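Local coordinates for uncharacterized conserved protein of COG5135 (Nostoc punctiforme, PDB 2I51) that binds flavin mononucleotide and is related to pyridoxamine 5'-phosphate oxidases, though its own reaction and substrate are not established, at residues S99-M113 with P148-L160. Numbering follows the deposited sequence.
With EDO (1,2-ethanediol), chain K; EDO (1,2-ethanediol), chain M.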
loop_
_atom_site.group_PDB
_atom_site.type_symbol
_atom_site.label_atom_id
_atom_site.label_comp_id
_atom_site.label_asym_id
_atom_site.label_seq_id
_atom_site.Cartn_x
_atom_site.Cartn_y
_atom_site.Cartn_z
ATOM N N SER A 99 -4.460 -11.477 22.991
ATOM C CA SER A 99 -4.546 -12.186 24.256
ATOM C C SER A 99 -5.894 -12.877 24.432
ATOM O O SER A 99 -6.109 -13.549 25.452
ATOM C CB SER A 99 -4.314 -11.224 25.426
ATOM O OG SER A 99 -5.239 -10.153 25.347
ATOM N N ASP A 100 -6.815 -12.723 23.489
ATOM C CA ASP A 100 -8.074 -13.474 23.601
ATOM C C ASP A 100 -7.864 -14.973 23.305
ATOM O O ASP A 100 -6.758 -15.384 22.959
ATOM C CB ASP A 100 -9.174 -12.835 22.779
ATOM C CG ASP A 100 -9.104 -13.149 21.336
ATOM O OD1 ASP A 100 -8.383 -14.086 20.906
ATOM O OD2 ASP A 100 -9.818 -12.427 20.598
ATOM N N ASP A 101 -8.896 -15.799 23.480
ATOM C CA ASP A 101 -8.699 -17.259 23.408
ATOM C C ASP A 101 -8.998 -17.895 22.042
ATOM O O ASP A 101 -9.153 -19.108 21.949
ATOM C CB ASP A 101 -9.491 -17.956 24.528
ATOM C CG ASP A 101 -10.975 -17.826 24.369
ATOM O OD1 ASP A 101 -11.445 -17.407 23.287
ATOM O OD2 ASP A 101 -11.686 -18.163 25.349
ATOM N N SER A 102 -9.034 -17.081 20.998
ATOM C CA SER A 102 -9.375 -17.526 19.643
ATOM C C SER A 102 -8.340 -18.414 18.970
ATOM O O SER A 102 -8.663 -19.167 18.070
ATOM C CB SER A 102 -9.612 -16.280 18.759
ATOM O OG SER A 102 -10.736 -15.554 19.236
ATOM N N HIS A 103 -7.072 -18.296 19.352
ATOM C CA HIS A 103 -5.998 -18.995 18.649
ATOM C C HIS A 103 -4.969 -19.517 19.634
ATOM O O HIS A 103 -3.784 -19.211 19.527
ATOM C CB HIS A 103 -5.352 -18.053 17.673
ATOM C CG HIS A 103 -6.285 -17.586 16.599
ATOM N ND1 HIS A 103 -6.779 -18.437 15.633
ATOM C CD2 HIS A 103 -6.834 -16.373 16.363
ATOM C CE1 HIS A 103 -7.554 -17.744 14.812
ATOM N NE2 HIS A 103 -7.614 -16.493 15.242
ATOM N N GLN A 104 -5.419 -20.365 20.544
ATOM C CA GLN A 104 -4.556 -20.839 21.641
ATOM C C GLN A 104 -3.367 -21.592 21.133
ATOM O O GLN A 104 -2.261 -21.476 21.704
ATOM C CB GLN A 104 -5.342 -21.699 22.630
ATOM C CG GLN A 104 -6.110 -20.883 23.614
ATOM C CD GLN A 104 -5.248 -19.805 24.291
ATOM O OE1 GLN A 104 -5.400 -18.629 23.968
ATOM N NE2 GLN A 104 -4.278 -20.208 25.163
ATOM N N ASP A 105 -3.550 -22.343 20.056
ATOM C CA ASP A 105 -2.455 -23.065 19.434
ATOM C C ASP A 105 -1.324 -22.194 18.911
ATOM O O ASP A 105 -0.228 -22.683 18.712
ATOM C CB ASP A 105 -2.943 -23.974 18.295
ATOM C CG ASP A 105 -3.718 -23.215 17.199
ATOM O OD1 ASP A 105 -4.489 -22.275 17.509
ATOM O OD2 ASP A 105 -3.584 -23.601 16.015
ATOM N N LEU A 106 -1.588 -20.903 18.671
ATOM C CA LEU A 106 -0.571 -20.009 18.179
ATOM C C LEU A 106 -0.035 -19.072 19.274
ATOM O O LEU A 106 0.705 -18.137 18.968
ATOM C CB LEU A 106 -1.127 -19.161 17.018
ATOM C CG LEU A 106 -1.312 -19.985 15.720
ATOM C CD1 LEU A 106 -2.212 -19.283 14.751
ATOM C CD2 LEU A 106 0.081 -20.189 15.104
ATOM N N GLN A 107 -0.418 -19.299 20.517
ATOM C CA GLN A 107 0.182 -18.450 21.585
ATOM C C GLN A 107 1.701 -18.572 21.626
ATOM O O GLN A 107 2.379 -17.571 21.803
ATOM C CB GLN A 107 -0.470 -18.660 22.936
ATOM C CG GLN A 107 -1.877 -18.073 22.975
ATOM C CD GLN A 107 -1.926 -16.581 22.829
ATOM O OE1 GLN A 107 -1.042 -15.878 23.338
ATOM N NE2 GLN A 107 -2.983 -16.068 22.134
ATOM N N PRO A 108 2.295 -19.791 21.507
ATOM C CA PRO A 108 3.738 -19.845 21.495
ATOM C C PRO A 108 4.363 -18.959 20.405
ATOM O O PRO A 108 5.402 -18.321 20.662
ATOM C CB PRO A 108 4.036 -21.334 21.297
ATOM C CG PRO A 108 2.835 -22.018 21.883
ATOM C CD PRO A 108 1.694 -21.157 21.525
ATOM N N ALA A 109 3.741 -18.884 19.216
ATOM C CA ALA A 109 4.241 -18.021 18.174
ATOM C C ALA A 109 4.156 -16.573 18.571
ATOM O O ALA A 109 5.031 -15.793 18.295
ATOM C CB ALA A 109 3.483 -18.253 16.861
ATOM N N ARG A 110 3.053 -16.184 19.183
ATOM C CA ARG A 110 2.893 -14.804 19.656
ATOM C C ARG A 110 3.924 -14.416 20.715
ATOM O O ARG A 110 4.508 -13.321 20.672
ATOM C CB ARG A 110 1.457 -14.612 20.166
ATOM C CG ARG A 110 1.130 -13.239 20.801
ATOM C CD ARG A 110 -0.316 -13.128 21.186
ATOM N NE ARG A 110 -0.579 -11.917 21.954
ATOM C CZ ARG A 110 -0.726 -11.857 23.275
ATOM N NH1 ARG A 110 -0.673 -12.955 24.037
ATOM N NH2 ARG A 110 -0.894 -10.666 23.842
ATOM N N ILE A 111 4.124 -15.320 21.649
ATOM C CA ILE A 111 5.088 -15.115 22.749
ATOM C C ILE A 111 6.513 -15.010 22.189
ATOM O O ILE A 111 7.295 -14.140 22.566
ATOM C CB ILE A 111 4.991 -16.254 23.786
ATOM C CG1 ILE A 111 3.623 -16.194 24.458
ATOM C CG2 ILE A 111 6.118 -16.106 24.833
ATOM C CD1 ILE A 111 3.110 -17.526 25.089
ATOM N N ALA A 112 6.886 -15.899 21.250
ATOM C CA ALA A 112 8.175 -15.845 20.614
ATOM C C ALA A 112 8.382 -14.521 19.911
ATOM O O ALA A 112 9.453 -13.936 19.994
ATOM C CB ALA A 112 8.334 -17.029 19.608
HETATM N N MSE A 113 7.377 -14.070 19.157
HETATM C CA MSE A 113 7.518 -12.796 18.468
HETATM C C MSE A 113 7.789 -11.658 19.451
HETATM O O MSE A 113 8.669 -10.809 19.247
HETATM C CB MSE A 113 6.292 -12.526 17.635
HETATM C CG MSE A 113 6.216 -11.204 16.889
HETATM SE SE MSE A 113 7.160 -11.230 15.185
HETATM C CE MSE A 113 8.747 -10.670 15.869
ATOM N N PRO A 148 9.740 -8.281 29.205
ATOM C CA PRO A 148 10.240 -8.686 27.893
ATOM C C PRO A 148 10.007 -10.157 27.580
ATOM O O PRO A 148 10.278 -10.604 26.459
ATOM C CB PRO A 148 11.738 -8.392 28.012
ATOM C CG PRO A 148 12.041 -8.617 29.469
ATOM C CD PRO A 148 10.836 -8.036 30.173
ATOM N N ILE A 149 9.434 -10.876 28.531
ATOM C CA ILE A 149 9.143 -12.305 28.399
ATOM C C ILE A 149 7.661 -12.541 28.046
ATOM O O ILE A 149 7.297 -13.451 27.290
ATOM C CB ILE A 149 9.497 -13.061 29.709
ATOM C CG1 ILE A 149 10.960 -12.841 30.052
ATOM C CG2 ILE A 149 9.140 -14.547 29.657
ATOM C CD1 ILE A 149 11.901 -13.251 28.994
ATOM N N GLU A 150 6.768 -11.740 28.648
ATOM C CA GLU A 150 5.330 -11.989 28.646
ATOM C C GLU A 150 4.601 -10.877 27.927
ATOM O O GLU A 150 4.650 -9.738 28.374
ATOM C CB GLU A 150 4.852 -12.064 30.102
ATOM C CG GLU A 150 5.628 -13.097 30.915
ATOM C CD GLU A 150 4.961 -13.661 32.130
ATOM O OE1 GLU A 150 3.785 -13.354 32.431
ATOM O OE2 GLU A 150 5.592 -14.488 32.834
ATOM N N PRO A 151 3.930 -11.144 26.814
ATOM C CA PRO A 151 3.311 -10.089 26.025
ATOM C C PRO A 151 2.208 -9.354 26.736
ATOM O O PRO A 151 1.458 -9.944 27.495
ATOM C CB PRO A 151 2.788 -10.813 24.775
ATOM C CG PRO A 151 2.736 -12.238 25.132
ATOM C CD PRO A 151 3.787 -12.481 26.181
ATOM N N VAL A 152 2.079 -8.053 26.428
ATOM C CA VAL A 152 1.004 -7.245 26.991
ATOM C C VAL A 152 -0.298 -7.527 26.236
ATOM O O VAL A 152 -0.267 -7.994 25.104
ATOM C CB VAL A 152 1.390 -5.745 26.954
ATOM C CG1 VAL A 152 2.628 -5.472 27.824
ATOM C CG2 VAL A 152 1.592 -5.287 25.525
ATOM N N PRO A 153 -1.439 -7.261 26.870
ATOM C CA PRO A 153 -2.702 -7.690 26.288
ATOM C C PRO A 153 -3.046 -7.061 24.974
ATOM O O PRO A 153 -3.739 -7.683 24.187
ATOM C CB PRO A 153 -3.734 -7.280 27.323
ATOM C CG PRO A 153 -3.000 -7.119 28.579
ATOM C CD PRO A 153 -1.609 -6.740 28.232
ATOM N N ASN A 154 -2.503 -5.883 24.673
ATOM C CA ASN A 154 -2.783 -5.231 23.413
ATOM C C ASN A 154 -1.776 -5.581 22.310
ATOM O O ASN A 154 -1.866 -5.053 21.213
ATOM C CB ASN A 154 -2.866 -3.731 23.566
ATOM C CG ASN A 154 -1.630 -3.108 24.184
ATOM O OD1 ASN A 154 -1.200 -3.517 25.274
ATOM N ND2 ASN A 154 -1.100 -2.077 23.556
ATOM N N PHE A 155 -0.831 -6.457 22.602
ATOM C CA PHE A 155 0.073 -6.966 21.573
ATOM C C PHE A 155 -0.542 -8.082 20.769
ATOM O O PHE A 155 -0.966 -9.094 21.346
ATOM C CB PHE A 155 1.322 -7.540 22.245
ATOM C CG PHE A 155 2.288 -8.156 21.259
ATOM C CD1 PHE A 155 3.044 -7.348 20.394
ATOM C CD2 PHE A 155 2.500 -9.533 21.214
ATOM C CE1 PHE A 155 3.922 -7.911 19.488
ATOM C CE2 PHE A 155 3.349 -10.086 20.278
ATOM C CZ PHE A 155 4.081 -9.286 19.445
ATOM N N CYS A 156 -0.538 -7.933 19.425
ATOM C CA CYS A 156 -0.965 -8.969 18.527
ATOM C C CYS A 156 0.129 -9.370 17.579
ATOM O O CYS A 156 0.900 -8.537 17.081
ATOM C CB CYS A 156 -2.036 -8.444 17.616
ATOM S SG CYS A 156 -3.474 -7.913 18.434
ATOM N N LEU A 157 0.176 -10.667 17.319
ATOM C CA LEU A 157 0.901 -11.249 16.176
ATOM C C LEU A 157 -0.144 -11.371 15.043
ATOM O O LEU A 157 -1.234 -11.867 15.204
ATOM C CB LEU A 157 1.458 -12.638 16.505
ATOM C CG LEU A 157 2.051 -13.424 15.317
ATOM C CD1 LEU A 157 3.236 -12.727 14.659
ATOM C CD2 LEU A 157 2.474 -14.835 15.814
ATOM N N LEU A 158 0.211 -10.846 13.899
ATOM C CA LEU A 158 -0.639 -10.899 12.693
ATOM C C LEU A 158 0.069 -11.770 11.666
ATOM O O LEU A 158 1.246 -11.510 11.331
ATOM C CB LEU A 158 -0.893 -9.485 12.215
ATOM C CG LEU A 158 -1.689 -9.307 10.956
ATOM C CD1 LEU A 158 -3.092 -9.912 11.138
ATOM C CD2 LEU A 158 -1.752 -7.775 10.638
ATOM N N LEU A 159 -0.600 -12.816 11.202
ATOM C CA LEU A 159 -0.073 -13.699 10.146
ATOM C C LEU A 159 -0.858 -13.505 8.868
ATOM O O LEU A 159 -2.095 -13.458 8.924
ATOM C CB LEU A 159 -0.207 -15.127 10.568
ATOM C CG LEU A 159 0.529 -15.505 11.837
ATOM C CD1 LEU A 159 0.144 -16.986 12.214
ATOM C CD2 LEU A 159 2.057 -15.325 11.781
ATOM N N LEU A 160 -0.167 -13.492 7.736
ATOM C CA LEU A 160 -0.768 -13.583 6.420
ATOM C C LEU A 160 -0.359 -14.890 5.760
ATOM O O LEU A 160 0.834 -15.211 5.674
ATOM C CB LEU A 160 -0.321 -12.402 5.557
ATOM C CG LEU A 160 -0.832 -12.509 4.111
ATOM C CD1 LEU A 160 -2.278 -12.250 4.068
ATOM C CD2 LEU A 160 -0.050 -11.457 3.257
HETATM C C1 EDO K . -8.010 -22.352 19.730
HETATM O O1 EDO K . -8.201 -21.275 20.656
HETATM C C2 EDO K . -8.895 -22.222 18.493
HETATM O O2 EDO K . -8.081 -21.897 17.355
HETATM C C1 EDO M . -4.064 -15.974 25.843
HETATM O O1 EDO M . -5.395 -16.446 25.581
HETATM C C2 EDO M . -3.505 -16.682 27.066
HETATM O O2 EDO M . -3.240 -18.069 26.799
HETATM O O HOH W 1 -1.240 -10.718 26.724
#
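The guanidinium of Arg110 meets Pro151 on one face, where the ring atom CG stands 3.6 Å above the plane and offset toward the rim; Ser99 N lies over the centre of the opposite face, 3.7 Å away. At the edge, NE and NH2 of Arg110 both donate to Phe155 O, at 2.9 and 3.0 Å, with that oxygen only 3° out of the guanidinium plane. A bridging water joins NH2 to Pro151 O. NH1 donates to Gln107 OE1 of the same helix, and together with the paired bonds to Phe155 O this holds the group's rotation. At the edge of the Phe155 ring, CZ touches CG of Met113 (present as selenomethionine) at 3.8 Å, and the two side chains cross at about a right angle. With CG anti to the backbone N (chi1 176°) and the chain extended on to NE, Arg110 runs alongside the Phe155 ring to reach the carbonyl. A leucine in place of Arg110 would probably leave Phe155 O without both donors and Gln107 OE1 without its mate. Ser99 OG donates to a lone pair of Pro153 O at 3.1 Å. Farther along the strand, Leu157 CD2 packs on Ala109 CB at 3.7 Å, while Leu106 and Leu159 meet tip to tip. The axes of segments 107-113 and 155-160 approach to 8.2 Å at 112°. Helix 107-116 thereby covers the start of strand 155-169, hydrogen-bonded between strands 55-60 and 86-97 in the antiparallel sheet of this flavin-binding fold, with Trp114 and Phe125 edge-to-face with Phe155.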